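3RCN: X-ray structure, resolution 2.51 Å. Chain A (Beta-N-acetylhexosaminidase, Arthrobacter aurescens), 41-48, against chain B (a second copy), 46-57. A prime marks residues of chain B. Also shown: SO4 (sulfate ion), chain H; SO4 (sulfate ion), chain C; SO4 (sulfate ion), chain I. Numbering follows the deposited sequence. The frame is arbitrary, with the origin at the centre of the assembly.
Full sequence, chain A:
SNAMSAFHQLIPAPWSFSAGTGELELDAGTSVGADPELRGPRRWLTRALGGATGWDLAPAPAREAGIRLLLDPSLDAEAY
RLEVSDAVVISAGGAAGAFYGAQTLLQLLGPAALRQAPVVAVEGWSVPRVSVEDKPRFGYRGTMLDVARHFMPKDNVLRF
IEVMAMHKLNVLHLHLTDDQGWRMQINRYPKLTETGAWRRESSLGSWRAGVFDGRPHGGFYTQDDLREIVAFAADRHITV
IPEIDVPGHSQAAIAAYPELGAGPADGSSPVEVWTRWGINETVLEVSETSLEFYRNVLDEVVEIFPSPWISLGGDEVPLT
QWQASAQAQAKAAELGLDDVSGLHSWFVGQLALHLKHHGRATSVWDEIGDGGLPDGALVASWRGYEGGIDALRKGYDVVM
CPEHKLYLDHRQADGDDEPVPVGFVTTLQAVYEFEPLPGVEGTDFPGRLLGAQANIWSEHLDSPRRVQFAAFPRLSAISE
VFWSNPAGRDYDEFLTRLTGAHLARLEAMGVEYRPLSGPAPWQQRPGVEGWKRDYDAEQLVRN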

# COMPACT_ATOMS: atom_id res chain seq x y z
N PRO A 41 11.53 9.31 -18.93
CA PRO A 41 10.41 8.41 -19.21
C PRO A 41 10.85 7.00 -19.62
O PRO A 41 10.12 6.04 -19.34
CB PRO A 41 9.69 9.11 -20.35
CG PRO A 41 9.94 10.56 -20.10
CD PRO A 41 11.36 10.62 -19.59
N ARG A 42 12.00 6.87 -20.28
CA ARG A 42 12.49 5.54 -20.64
C ARG A 42 12.70 4.69 -19.38
O ARG A 42 12.33 3.51 -19.34
CB ARG A 42 13.79 5.62 -21.44
CG ARG A 42 14.38 4.24 -21.79
CD ARG A 42 15.88 4.23 -21.64
NE ARG A 42 16.58 4.28 -22.92
CZ ARG A 42 17.78 4.83 -23.10
NH1 ARG A 42 18.42 5.40 -22.09
NH2 ARG A 42 18.33 4.82 -24.31
N ARG A 43 13.28 5.30 -18.35
CA ARG A 43 13.50 4.62 -17.08
C ARG A 43 12.19 4.15 -16.45
O ARG A 43 12.08 3.02 -15.99
CB ARG A 43 14.28 5.52 -16.11
CG ARG A 43 15.72 5.76 -16.52
CD ARG A 43 16.51 6.55 -15.48
NE ARG A 43 16.07 7.93 -15.41
CZ ARG A 43 16.71 8.94 -15.99
NH1 ARG A 43 17.83 8.72 -16.67
NH2 ARG A 43 16.25 10.17 -15.88
N TRP A 44 11.18 5.02 -16.43
CA TRP A 44 9.91 4.66 -15.83
C TRP A 44 9.25 3.48 -16.56
O TRP A 44 8.76 2.56 -15.92
CB TRP A 44 8.94 5.84 -15.79
CG TRP A 44 7.64 5.41 -15.27
CD1 TRP A 44 7.27 5.31 -13.96
CD2 TRP A 44 6.53 4.94 -16.03
NE1 TRP A 44 5.98 4.84 -13.86
CE2 TRP A 44 5.51 4.60 -15.13
CE3 TRP A 44 6.29 4.79 -17.40
CZ2 TRP A 44 4.28 4.10 -15.54
CZ3 TRP A 44 5.07 4.30 -17.81
CH2 TRP A 44 4.08 3.96 -16.89
N LEU A 45 9.24 3.53 -17.89
CA LEU A 45 8.66 2.46 -18.69
C LEU A 45 9.39 1.14 -18.46
O LEU A 45 8.77 0.09 -18.21
CB LEU A 45 8.73 2.83 -20.17
CG LEU A 45 7.98 1.91 -21.12
CD1 LEU A 45 6.50 1.91 -20.76
CD2 LEU A 45 8.21 2.35 -22.56
N THR A 46 10.72 1.20 -18.54
CA THR A 46 11.57 0.06 -18.23
C THR A 46 11.19 -0.57 -16.90
O THR A 46 11.03 -1.78 -16.81
CB THR A 46 13.05 0.46 -18.19
OG1 THR A 46 13.50 0.72 -19.52
CG2 THR A 46 13.88 -0.67 -17.59
N ARG A 47 11.05 0.24 -15.86
CA ARG A 47 10.66 -0.28 -14.56
C ARG A 47 9.26 -0.87 -14.55
O ARG A 47 9.04 -1.95 -14.02
CB ARG A 47 10.78 0.79 -13.47
CG ARG A 47 12.21 1.16 -13.12
CD ARG A 47 12.36 1.36 -11.63
NE ARG A 47 11.40 2.32 -11.11
CZ ARG A 47 11.56 3.63 -11.21
NH1 ARG A 47 12.63 4.11 -11.83
NH2 ARG A 47 10.65 4.47 -10.72
N ALA A 48 8.30 -0.17 -15.15
CA ALA A 48 6.90 -0.60 -15.04
C ALA A 48 6.63 -1.85 -15.86
O ALA A 48 6.07 -2.83 -15.36
CB ALA A 48 5.99 0.50 -15.47
N THR B 46 18.14 -3.72 -10.82
CA THR B 46 17.92 -2.64 -11.76
C THR B 46 16.65 -1.86 -11.42
O THR B 46 16.67 -0.64 -11.36
CB THR B 46 17.81 -3.15 -13.19
OG1 THR B 46 19.11 -3.57 -13.64
CG2 THR B 46 17.29 -2.05 -14.11
N ARG B 47 15.55 -2.56 -11.19
CA ARG B 47 14.30 -1.90 -10.84
C ARG B 47 14.38 -1.19 -9.49
O ARG B 47 13.94 -0.05 -9.36
CB ARG B 47 13.13 -2.88 -10.85
CG ARG B 47 12.72 -3.33 -12.23
CD ARG B 47 11.22 -3.42 -12.35
NE ARG B 47 10.63 -4.24 -11.30
CZ ARG B 47 10.62 -5.57 -11.35
NH1 ARG B 47 11.18 -6.19 -12.38
NH2 ARG B 47 10.08 -6.28 -10.36
N ALA B 48 14.93 -1.86 -8.48
CA ALA B 48 14.89 -1.30 -7.13
C ALA B 48 15.82 -0.11 -6.97
O ALA B 48 15.42 0.96 -6.49
CB ALA B 48 15.24 -2.35 -6.12
N LEU B 49 17.07 -0.30 -7.40
CA LEU B 49 18.11 0.69 -7.25
C LEU B 49 17.93 1.84 -8.25
O LEU B 49 18.22 2.99 -7.94
CB LEU B 49 19.47 0.03 -7.43
CG LEU B 49 20.72 0.84 -7.09
CD1 LEU B 49 20.71 1.25 -5.62
CD2 LEU B 49 21.93 0.01 -7.41
N GLY B 50 17.46 1.52 -9.45
CA GLY B 50 17.13 2.55 -10.42
C GLY B 50 16.07 3.49 -9.87
O GLY B 50 16.19 4.72 -9.99
N GLY B 51 15.04 2.93 -9.27
CA GLY B 51 14.01 3.72 -8.64
C GLY B 51 14.59 4.61 -7.55
O GLY B 51 14.21 5.77 -7.41
N ALA B 52 15.51 4.07 -6.77
CA ALA B 52 16.02 4.86 -5.65
C ALA B 52 17.04 5.92 -6.06
O ALA B 52 17.14 6.95 -5.42
CB ALA B 52 16.58 3.96 -4.56
N THR B 53 17.86 5.62 -7.07
CA THR B 53 18.85 6.56 -7.59
C THR B 53 18.51 7.42 -8.81
O THR B 53 19.22 8.38 -9.09
CB THR B 53 20.12 5.82 -8.00
OG1 THR B 53 19.85 5.05 -9.18
CG2 THR B 53 20.63 4.93 -6.88
N GLY B 54 17.44 7.11 -9.52
CA GLY B 54 17.24 7.72 -10.83
C GLY B 54 18.27 7.32 -11.89
O GLY B 54 18.30 7.90 -12.98
N TRP B 55 19.13 6.35 -11.61
CA TRP B 55 20.10 5.91 -12.63
C TRP B 55 19.53 4.97 -13.70
O TRP B 55 18.53 4.28 -13.48
CB TRP B 55 21.32 5.28 -11.99
CG TRP B 55 22.03 6.16 -11.05
CD1 TRP B 55 22.00 7.51 -11.01
CD2 TRP B 55 22.90 5.74 -9.99
NE1 TRP B 55 22.80 7.98 -10.00
CE2 TRP B 55 23.36 6.90 -9.35
CE3 TRP B 55 23.33 4.50 -9.52
CZ2 TRP B 55 24.23 6.86 -8.27
CZ3 TRP B 55 24.19 4.46 -8.45
CH2 TRP B 55 24.63 5.63 -7.83
N ASP B 56 20.17 4.94 -14.87
CA ASP B 56 19.81 3.99 -15.94
C ASP B 56 20.10 2.52 -15.59
O ASP B 56 19.28 1.64 -15.85
CB ASP B 56 20.54 4.35 -17.23
CG ASP B 56 19.79 5.36 -18.07
OD1 ASP B 56 20.06 5.45 -19.28
OD2 ASP B 56 18.91 6.07 -17.52
N LEU B 57 21.27 2.26 -15.01
CA LEU B 57 21.68 0.90 -14.66
C LEU B 57 21.55 -0.07 -15.83
O LEU B 57 20.99 -1.15 -15.69
CB LEU B 57 20.92 0.40 -13.43
CG LEU B 57 21.36 1.12 -12.15
CD1 LEU B 57 20.62 0.63 -10.91
CD2 LEU B 57 22.88 0.97 -12.00
S SO4 H . 15.78 2.09 -14.33
O1 SO4 H . 15.06 0.84 -14.10
O2 SO4 H . 16.16 2.16 -15.74
O3 SO4 H . 14.91 3.21 -13.98
O4 SO4 H . 16.96 2.15 -13.48
S SO4 C . 13.77 -4.67 -15.72
O1 SO4 C . 13.66 -3.35 -15.11
O2 SO4 C . 15.16 -4.89 -16.12
O3 SO4 C . 13.34 -5.68 -14.76
O4 SO4 C . 12.89 -4.75 -16.89
S SO4 I . 19.77 11.33 -18.17
O1 SO4 I . 20.57 10.93 -17.01
O2 SO4 I . 19.62 10.20 -19.08
O3 SO4 I . 18.46 11.81 -17.73
O4 SO4 I . 20.46 12.41 -18.87
O HOH W 1 14.82 5.89 -12.21

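A sulfate ion sits inside this contact, wedged between the two copies of the protein. It is SO4 of chain H, probably carried over from the crystallisation liquor. Arg47 NH1 donates a hydrogen bond to its O3 at 3.3 Å. Around the rest of the ion lie backbone and aliphatic atoms from both chains. Arg47 CG is 3.0 Å from sulfate O1, and Gly50′ CA is 3.1 Å from sulfate O4. Trp55′ O comes within 2.6 Å of the same sulfate O4.

Helix 41-48 of chain A packs against helix 46-53 of chain B. The axes approach to 9.9 Å and run roughly antiparallel, at 147° between their N-to-C directions. Arg47 and Arg47′ come nearest across the contact, with CA atoms 5.5 Å apart. Further along, the CA of Arg43 lies 6.4 Å from the CA of Asp56′, which is past the end of the chain B helix. The two stretches bury 423 Å² between them, both sides summed.

Two like charges might be expected to repel where the Arg47 pair meets. Their guanidinium groups are in fact far apart, and each has its own sulfate. Arg47′ NH1 donates to O3 of the chain C sulfate at 3.3 Å, matching the bond Arg47 makes to the chain H ion. What meets at the centre is the aliphatic part of the side chain and the backbone: Arg47 CD is 3.1 Å from Arg47′ O. The end of Arg47 then continues along the chain B helix. Its guanidinium lays one face over Gly51′ CA, which is 3.5 Å from Arg47 NH1. Gly50′ leaves room for the ion, since a CB there would fall 1.8 Å from O4 of the chain H sulfate. Water 1 accepts a weak hydrogen bond from Arg47 NH1 at 2.8 Å.

The chain B helix gives way to a loop at Gly54′, whose positive phi suits glycine. Thr53′ bonds on both sides of this turn. Its OG1 donates to Leu49′ O at 2.9 Å and accepts from Trp55′ N at 2.8 Å. The loop then brings Asp56′ up to the chain A helix.

Asp56′ is the anionic partner of two neighbouring arginines. Arg43 NH1 donates to Asp56′ OD2 at 3.0 Å with an angle of 162°, a well-directed hydrogen bond within a salt bridge. Arg42 NH1 forms a longer salt bridge to Asp56′ OD1 at 3.3 Å. Each carboxylate oxygen thus meets a different guanidinium, in both cases near the guanidinium plane. Arg43 NE is also 3.3 Å from Gly54′ O, but the angle is poor. That carbonyl lies over the guanidinium face, so no hydrogen bond forms. Arg43 also makes weak hydrogen bonds to the chain I sulfate: NH1 to O2 and O3, and NH2 to O3, each at 3.3 Å.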